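Long-range contact in 2S Albumin protein (Dolichos, PDB 6IX1), which is a hemopexin-motif seed albumin with a four-bladed beta-propeller fold, probably a storage protein that may also bind ligands: residues 57-71 against 75-88. Numbering follows the deposited sequence.
Sequences FAEPGIDCSFDTEAS and VFSGSQCAYIDYAP
Ser65 and Val75 face each other as an antiparallel non-hydrogen-bonded pair (CA to CA 4.3 Å) in the hairpin of strands 64-67 and 72-77, within one blade of a hemopexin-type beta-propeller; the axes of 64-67 and 75-77 approach to 4.7 Å at 174°. Asp63 N donates to Phe76 O with an N-H...O angle of 158°, and Phe76 N reaches Cys64 O in a bent bond (131°). The type II' turn from Ser77 to Gln80, which leads from strand 72-77 into 80-85, is tied in by Asp63, whose OD2 takes Gly78 N (2.8 Å) from above the carboxylate plane. On one side of the sheet, Val75 CG2 lies over a face of the Phe57 ring, 4.3 Å from its centroid, while CG1 meets Ile62 CD1. On the other, Phe66 CE2 touches Phe76 CE1 (3.5 Å) rim to rim. Thr68 OG1 and Tyr83 OH share a hydrogen bond of 2.7 Å in the tyrosine ring plane. At the far end, Tyr86 N binds Ser71 O, and chi1 of 55° folds the ring back so that this oxygen sits 3.1 Å above the ring plane, offset toward the rim. Replacing Tyr86 by alanine is likely to strip Ser71 of its aromatic cover and leave Ser11 N without its hydroxyl partner. Strand 6-9 packs on Ile62 and Ser65, strand 120-123 on Cys64 and Phe66, and strand 80-85 continues the sheet to 98-101.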
ATOM      1  N   PHE A  57      -6.556   5.527  12.570  1.00 12.32           N
ATOM      2  CA  PHE A  57      -5.455   4.713  12.012  1.00 11.82           C
ATOM      3  C   PHE A  57      -5.063   3.583  12.952  1.00 10.44           C
ATOM      4  O   PHE A  57      -4.575   2.545  12.478  1.00 11.00           O
ATOM      5  CB  PHE A  57      -4.261   5.586  11.635  1.00 10.93           C
ATOM      6  CG  PHE A  57      -4.714   6.785  10.854  1.00 10.14           C
ATOM      7  CD1 PHE A  57      -5.089   6.644   9.548  1.00  9.59           C
ATOM      8  CD2 PHE A  57      -4.788   8.021  11.465  1.00 13.34           C
ATOM      9  CE1 PHE A  57      -5.582   7.719   8.848  1.00 11.20           C
ATOM     10  CE2 PHE A  57      -5.338   9.074  10.775  1.00 13.29           C
ATOM     11  CZ  PHE A  57      -5.726   8.947   9.453  1.00 11.51           C
ATOM     12  N   ALA A  58      -5.279   3.766  14.249  1.00 13.85           N
ATOM     13  CA  ALA A  58      -5.036   2.696  15.217  1.00 13.50           C
ATOM     14  C   ALA A  58      -6.274   1.798  15.325  1.00 13.69           C
ATOM     15  O   ALA A  58      -6.182   0.556  15.369  1.00 15.93           O
ATOM     16  CB  ALA A  58      -4.704   3.271  16.573  1.00 15.94           C
ATOM     17  N   GLU A  59      -7.461   2.416  15.422  1.00 14.35           N
ATOM     18  CA  GLU A  59      -8.725   1.682  15.600  1.00 13.84           C
ATOM     19  C   GLU A  59      -9.759   2.390  14.740  1.00 13.72           C
ATOM     20  O   GLU A  59     -10.101   3.505  15.081  1.00 15.98           O
ATOM     21  CB  GLU A  59      -9.161   1.597  17.074  1.00 14.55           C
ATOM     22  CG  GLU A  59      -8.197   0.875  17.996  1.00 16.85           C
ATOM     23  CD  GLU A  59      -8.071  -0.662  18.098  1.00 16.39           C
ATOM     24  OE1 GLU A  59      -9.067  -1.479  17.884  1.00 22.58           O
ATOM     25  OE2 GLU A  59      -7.019  -1.105  18.590  1.00 16.22           O
ATOM     26  N   PRO A  60     -10.242   1.797  13.650  1.00 15.81           N
ATOM     27  CA  PRO A  60     -10.127   0.374  13.362  1.00 13.98           C
ATOM     28  C   PRO A  60      -8.873  -0.092  12.602  1.00 11.43           C
ATOM     29  O   PRO A  60      -8.592  -1.270  12.527  1.00 14.59           O
ATOM     30  CB  PRO A  60     -11.328   0.147  12.455  1.00 16.12           C
ATOM     31  CG  PRO A  60     -11.477   1.452  11.691  1.00 16.75           C
ATOM     32  CD  PRO A  60     -11.238   2.474  12.782  1.00 14.97           C
ATOM     33  N   GLY A  61      -8.061   0.868  12.171  1.00 10.46           N
ATOM     34  CA  GLY A  61      -6.742   0.559  11.614  1.00 10.16           C
ATOM     35  C   GLY A  61      -6.557   1.224  10.258  1.00  8.43           C
ATOM     36  O   GLY A  61      -7.395   1.956   9.804  1.00 13.75           O
ATOM     37  N   ILE A  62      -5.453   0.914   9.627  1.00  8.83           N
ATOM     38  CA  ILE A  62      -5.000   1.505   8.361  1.00  8.70           C
ATOM     39  C   ILE A  62      -5.489   0.628   7.201  1.00  7.98           C
ATOM     40  O   ILE A  62      -5.202  -0.554   7.161  1.00  9.88           O
ATOM     41  CB  ILE A  62      -3.476   1.656   8.381  1.00  8.74           C
ATOM     42  CG1 ILE A  62      -3.044   2.660   9.431  1.00  9.51           C
ATOM     43  CG2 ILE A  62      -2.931   1.988   7.007  1.00  9.55           C
ATOM     44  CD1 ILE A  62      -1.553   2.705   9.707  1.00 10.24           C
ATOM     45  N   ASP A  63      -6.269   1.274   6.309  1.00  7.81           N
ATOM     46  CA  ASP A  63      -6.897   0.552   5.181  1.00  8.84           C
ATOM     47  C   ASP A  63      -6.292   0.913   3.836  1.00  7.87           C
ATOM     48  O   ASP A  63      -6.712   0.369   2.799  1.00  9.43           O
ATOM     49  CB  ASP A  63      -8.421   0.661   5.135  1.00 10.82           C
ATOM     50  CG  ASP A  63      -8.940   2.071   4.980  1.00  8.65           C
ATOM     51  OD1 ASP A  63      -8.138   2.914   4.511  1.00  9.42           O
ATOM     52  OD2 ASP A  63     -10.161   2.228   5.108  1.00 12.56           O
ATOM     53  N   CYS A  64      -5.269   1.753   3.826  1.00  7.00           N
ATOM     54  CA  CYS A  64      -4.477   2.099   2.639  1.00  7.27           C
ATOM     55  C   CYS A  64      -3.246   2.861   3.110  1.00  8.13           C
ATOM     56  O   CYS A  64      -3.305   3.507   4.151  1.00  8.28           O
ATOM     57  CB  CYS A  64      -5.320   2.907   1.637  1.00  8.12           C
ATOM     58  SG  CYS A  64      -4.490   3.238   0.057  1.00  8.99           S
ATOM     59  N   SER A  65      -2.176   2.713   2.372  1.00  6.75           N
ATOM     60  CA  SER A  65      -0.934   3.421   2.717  1.00  7.18           C
ATOM     61  C   SER A  65      -0.034   3.490   1.522  1.00  7.98           C
ATOM     62  O   SER A  65      -0.162   2.628   0.679  1.00  8.48           O
ATOM     63  CB  SER A  65      -0.199   2.747   3.837  1.00  8.29           C
ATOM     64  OG  SER A  65       0.029   1.352   3.616  1.00  8.63           O
ATOM     65  N   PHE A  66       0.895   4.451   1.527  1.00  7.85           N
ATOM     66  CA  PHE A  66       2.008   4.450   0.583  1.00  7.65           C
ATOM     67  C   PHE A  66       3.179   5.221   1.148  1.00  7.32           C
ATOM     68  O   PHE A  66       3.005   6.262   1.722  1.00  7.71           O
ATOM     69  CB  PHE A  66       1.604   4.956  -0.803  1.00  8.25           C
ATOM     70  CG  PHE A  66       0.967   6.311  -0.868  1.00  7.76           C
ATOM     71  CD1 PHE A  66       1.790   7.439  -0.994  1.00  7.35           C
ATOM     72  CD2 PHE A  66      -0.397   6.496  -0.808  1.00  6.82           C
ATOM     73  CE1 PHE A  66       1.244   8.704  -1.117  1.00  9.58           C
ATOM     74  CE2 PHE A  66      -0.944   7.789  -0.893  1.00  8.79           C
ATOM     75  CZ  PHE A  66      -0.142   8.866  -1.119  1.00  9.61           C
ATOM     76  N   ASP A  67       4.331   4.704   0.808  1.00  7.99           N
ATOM     77  CA  ASP A  67       5.582   5.420   1.120  1.00  7.77           C
ATOM     78  C   ASP A  67       5.775   6.568   0.102  1.00  7.28           C
ATOM     79  O   ASP A  67       5.377   6.438  -1.074  1.00  7.76           O
ATOM     80  CB  ASP A  67       6.783   4.483   1.099  1.00  7.90           C
ATOM     81  CG  ASP A  67       6.803   3.540  -0.113  1.00 10.36           C
ATOM     82  OD1 ASP A  67       5.838   2.658  -0.216  1.00  9.47           O
ATOM     83  OD2 ASP A  67       7.691   3.665  -0.995  1.00 11.23           O
ATOM     84  N   THR A  68       6.481   7.639   0.543  1.00  8.02           N
ATOM     85  CA  THR A  68       6.766   8.746  -0.375  1.00  8.38           C
ATOM     86  C   THR A  68       8.272   8.858  -0.584  1.00  8.71           C
ATOM     87  O   THR A  68       8.774   8.407  -1.634  1.00 11.69           O
ATOM     88  CB  THR A  68       6.132  10.046   0.168  1.00  8.47           C
ATOM     89  OG1 THR A  68       6.577  10.225   1.497  1.00  8.96           O
ATOM     90  CG2 THR A  68       4.637   9.979   0.133  1.00  8.14           C
ATOM     91  N   GLU A  69       8.933   9.401   0.430  1.00  9.48           N
ATOM     92  CA  GLU A  69      10.394   9.553   0.409  1.00  9.28           C
ATOM     93  C   GLU A  69      10.898   9.374   1.851  1.00  8.44           C
ATOM     94  O   GLU A  69      10.155   9.499   2.795  1.00  8.13           O
ATOM     95  CB  GLU A  69      10.772  10.924  -0.207  1.00 10.46           C
ATOM     96  CG  GLU A  69      10.216  12.103   0.590  1.00 13.38           C
ATOM     97  CD  GLU A  69      10.480  13.431  -0.081  1.00 17.06           C
ATOM     98  OE1 GLU A  69      10.127  13.566  -1.252  1.00 19.28           O
ATOM     99  OE2 GLU A  69      11.121  14.285   0.545  1.00 22.06           O
ATOM    100  N   ALA A  70      12.219   9.280   1.979  1.00 10.35           N
ATOM    101  CA  ALA A  70      12.804   9.216   3.322  1.00  9.18           C
ATOM    102  C   ALA A  70      12.054   8.159   4.145  1.00  9.30           C
ATOM    103  O   ALA A  70      11.716   7.101   3.585  1.00  8.86           O
ATOM    104  CB  ALA A  70      12.917  10.585   3.933  1.00 10.56           C
ATOM    105  N   SER A  71      11.700   8.450   5.390  1.00  9.25           N
ATOM    106  CA  SER A  71      10.892   7.531   6.195  1.00  8.28           C
ATOM    107  C   SER A  71       9.494   8.139   6.412  1.00  8.43           C
ATOM    108  O   SER A  71       8.925   8.082   7.480  1.00  9.89           O
ATOM    109  CB  SER A  71      11.607   7.214   7.472  1.00  9.63           C
ATOM    110  OG  SER A  71      12.825   6.530   7.213  1.00 13.09           O
ATOM    111  N   VAL A  75      -0.985   7.412   5.363  1.00  7.49           N
ATOM    112  CA  VAL A  75      -1.877   6.338   5.804  1.00  8.34           C
ATOM    113  C   VAL A  75      -3.306   6.819   5.794  1.00  6.79           C
ATOM    114  O   VAL A  75      -3.546   8.046   5.841  1.00  8.54           O
ATOM    115  CB  VAL A  75      -1.438   5.892   7.210  1.00  9.23           C
ATOM    116  CG1 VAL A  75      -0.039   5.309   7.197  1.00  9.40           C
ATOM    117  CG2 VAL A  75      -1.487   6.963   8.294  1.00  9.93           C
ATOM    118  N   PHE A  76      -4.212   5.883   5.656  1.00  6.60           N
ATOM    119  CA  PHE A  76      -5.641   6.127   5.430  1.00  7.72           C
ATOM    120  C   PHE A  76      -6.458   5.218   6.336  1.00  8.84           C
ATOM    121  O   PHE A  76      -6.005   4.110   6.623  1.00  8.38           O
ATOM    122  CB  PHE A  76      -6.011   5.817   3.974  1.00  9.41           C
ATOM    123  CG  PHE A  76      -5.314   6.671   2.928  1.00  8.23           C
ATOM    124  CD1 PHE A  76      -3.989   6.452   2.572  1.00  8.62           C
ATOM    125  CD2 PHE A  76      -5.940   7.796   2.415  1.00  9.95           C
ATOM    126  CE1 PHE A  76      -3.319   7.285   1.690  1.00  8.10           C
ATOM    127  CE2 PHE A  76      -5.242   8.640   1.587  1.00  9.98           C
ATOM    128  CZ  PHE A  76      -3.940   8.392   1.194  1.00  9.14           C
ATOM    129  N   SER A  77      -7.643   5.652   6.705  1.00  8.26           N
ATOM    130  CA  SER A  77      -8.646   4.863   7.423  1.00 10.14           C
ATOM    131  C   SER A  77     -10.009   5.475   7.039  1.00  9.29           C
ATOM    132  O   SER A  77     -10.308   6.563   7.486  1.00  9.28           O
ATOM    133  CB  SER A  77      -8.456   4.865   8.891  1.00  9.51           C
ATOM    134  OG  SER A  77      -9.394   4.026   9.531  1.00 11.87           O
ATOM    135  N   GLY A  78     -10.741   4.779   6.193  1.00  9.19           N
ATOM    136  CA  GLY A  78     -11.983   5.363   5.652  1.00 11.00           C
ATOM    137  C   GLY A  78     -11.668   6.658   4.940  1.00  9.86           C
ATOM    138  O   GLY A  78     -10.790   6.706   4.118  1.00  9.87           O
ATOM    139  N   SER A  79     -12.403   7.706   5.257  1.00 10.02           N
ATOM    140  CA  SER A  79     -12.174   9.015   4.602  1.00 11.22           C
ATOM    141  C   SER A  79     -11.026   9.803   5.215  1.00  9.45           C
ATOM    142  O   SER A  79     -10.802  10.878   4.737  1.00 10.24           O
ATOM    143  CB  SER A  79     -13.422   9.875   4.530  1.00 13.13           C
ATOM    144  OG  SER A  79     -13.882  10.274   5.820  1.00 22.71           O
ATOM    145  N   GLN A  80     -10.435   9.294   6.298  1.00  9.87           N
ATOM    146  CA  GLN A  80      -9.385  10.033   6.998  1.00  9.92           C
ATOM    147  C   GLN A  80      -8.019   9.647   6.441  1.00  9.31           C
ATOM    148  O   GLN A  80      -7.803   8.486   6.011  1.00 10.46           O
ATOM    149  CB  GLN A  80      -9.397   9.753   8.482  1.00 12.81           C
ATOM    150  CG  GLN A  80     -10.647  10.312   9.145  1.00 16.96           C
ATOM    151  CD  GLN A  80     -10.617  10.162  10.644  1.00 23.09           C
ATOM    152  OE1 GLN A  80     -11.434   9.443  11.207  1.00 29.42           O
ATOM    153  NE2 GLN A  80      -9.704  10.876  11.286  1.00 28.61           N
ATOM    154  N   CYS A  81      -7.092  10.587   6.547  1.00  9.51           N
ATOM    155  CA  CYS A  81      -5.715  10.321   6.160  1.00  9.85           C
ATOM    156  C   CYS A  81      -4.751  11.170   6.964  1.00  8.64           C
ATOM    157  O   CYS A  81      -5.138  12.204   7.521  1.00 10.06           O
ATOM    158  CB  CYS A  81      -5.581  10.352   4.662  1.00 14.51           C
ATOM    159  SG  CYS A  81      -5.559  11.996   4.031  1.00 17.00           S
ATOM    160  N   ALA A  82      -3.521  10.710   6.971  1.00  9.21           N
ATOM    161  CA  ALA A  82      -2.441  11.401   7.676  1.00  8.71           C
ATOM    162  C   ALA A  82      -1.126  11.181   6.952  1.00  8.89           C
ATOM    163  O   ALA A  82      -0.929  10.127   6.389  1.00  9.41           O
ATOM    164  CB  ALA A  82      -2.356  10.948   9.114  1.00  9.82           C
ATOM    165  N   TYR A  83      -0.246  12.158   7.057  1.00  9.16           N
ATOM    166  CA  TYR A  83       1.164  12.030   6.633  1.00  9.97           C
ATOM    167  C   TYR A  83       1.980  11.765   7.884  1.00  8.72           C
ATOM    168  O   TYR A  83       1.858  12.560   8.767  1.00  9.67           O
ATOM    169  CB  TYR A  83       1.672  13.262   5.889  1.00 10.16           C
ATOM    170  CG  TYR A  83       2.881  13.078   5.057  1.00 10.02           C
ATOM    171  CD1 TYR A  83       3.061  11.965   4.278  1.00 10.79           C
ATOM    172  CD2 TYR A  83       3.804  14.068   4.939  1.00 12.33           C
ATOM    173  CE1 TYR A  83       4.166  11.834   3.459  1.00  9.18           C
ATOM    174  CE2 TYR A  83       4.936  13.932   4.164  1.00 13.95           C
ATOM    175  CZ  TYR A  83       5.068  12.856   3.316  1.00 10.25           C
ATOM    176  OH  TYR A  83       6.152  12.739   2.495  1.00 12.55           O
ATOM    177  N   ILE A  84       2.779  10.726   7.873  1.00  9.35           N
ATOM    178  CA  ILE A  84       3.550  10.322   9.072  1.00  9.10           C
ATOM    179  C   ILE A  84       5.020  10.220   8.656  1.00  8.90           C
ATOM    180  O   ILE A  84       5.422   9.910   7.521  1.00  9.58           O
ATOM    181  CB  ILE A  84       2.983   9.044   9.713  1.00 11.14           C
ATOM    182  CG1 ILE A  84       3.286   7.790   8.892  1.00  9.67           C
ATOM    183  CG2 ILE A  84       1.525   9.227   9.930  1.00 10.31           C
ATOM    184  CD1 ILE A  84       2.949   6.497   9.577  1.00 13.18           C
ATOM    185  N   ASP A  85       5.844  10.338   9.685  1.00  9.69           N
ATOM    186  CA  ASP A  85       7.249   9.831   9.681  1.00  9.91           C
ATOM    187  C   ASP A  85       7.266   8.576  10.559  1.00  9.47           C
ATOM    188  O   ASP A  85       6.873   8.677  11.713  1.00 10.54           O
ATOM    189  CB  ASP A  85       8.249  10.912  10.135  1.00 12.19           C
ATOM    190  CG  ASP A  85       9.699  10.463   9.911  1.00 12.90           C
ATOM    191  OD1 ASP A  85      10.036   9.348  10.269  1.00 12.28           O
ATOM    192  OD2 ASP A  85      10.433  11.227   9.139  1.00 17.39           O
ATOM    193  N   TYR A  86       7.516   7.403   9.995  1.00  9.12           N
ATOM    194  CA  TYR A  86       7.485   6.120  10.730  1.00 10.01           C
ATOM    195  C   TYR A  86       8.861   5.824  11.375  1.00 10.17           C
ATOM    196  O   TYR A  86       8.962   4.787  12.089  1.00 13.74           O
ATOM    197  CB  TYR A  86       6.922   4.981   9.881  1.00  9.68           C
ATOM    198  CG  TYR A  86       7.624   4.784   8.575  1.00  9.44           C
ATOM    199  CD1 TYR A  86       8.710   3.928   8.517  1.00  8.30           C
ATOM    200  CD2 TYR A  86       7.217   5.406   7.404  1.00  8.22           C
ATOM    201  CE1 TYR A  86       9.409   3.766   7.339  1.00  7.67           C
ATOM    202  CE2 TYR A  86       7.910   5.263   6.230  1.00  8.00           C
ATOM    203  CZ  TYR A  86       9.002   4.439   6.199  1.00  7.67           C
ATOM    204  OH  TYR A  86       9.704   4.266   5.056  1.00  8.52           O
ATOM    205  N   ALA A  87       9.895   6.640  11.158  1.00 11.58           N
ATOM    206  CA  ALA A  87      11.127   6.668  12.010  1.00 11.04           C
ATOM    207  C   ALA A  87      11.663   5.289  12.345  1.00 10.14           C
ATOM    208  O   ALA A  87      11.766   4.922  13.520  1.00 10.94           O
ATOM    209  CB  ALA A  87      10.879   7.563  13.234  1.00 13.21           C
ATOM    210  N   PRO A  88      12.087   4.480  11.380  1.00 10.15           N
ATOM    211  CA  PRO A  88      12.529   3.126  11.672  1.00 13.97           C
ATOM    212  C   PRO A  88      13.710   3.080  12.628  1.00 11.98           C
ATOM    213  O   PRO A  88      14.581   3.964  12.633  1.00 11.44           O
ATOM    214  CB  PRO A  88      12.943   2.530  10.341  1.00 16.15           C
ATOM    215  CG  PRO A  88      12.504   3.472   9.334  1.00 15.13           C
ATOM    216  CD  PRO A  88      12.151   4.763   9.991  1.00 11.55           C
TER
HETATM  217  O   HOH W   1      -9.339   4.780   2.774  1.00 10.46           O
HETATM  218  O   HOH W   2       9.150   6.008   3.111  1.00  9.21           O
HETATM  219  O   HOH W   3      12.014  10.802   7.110  1.00 19.93           O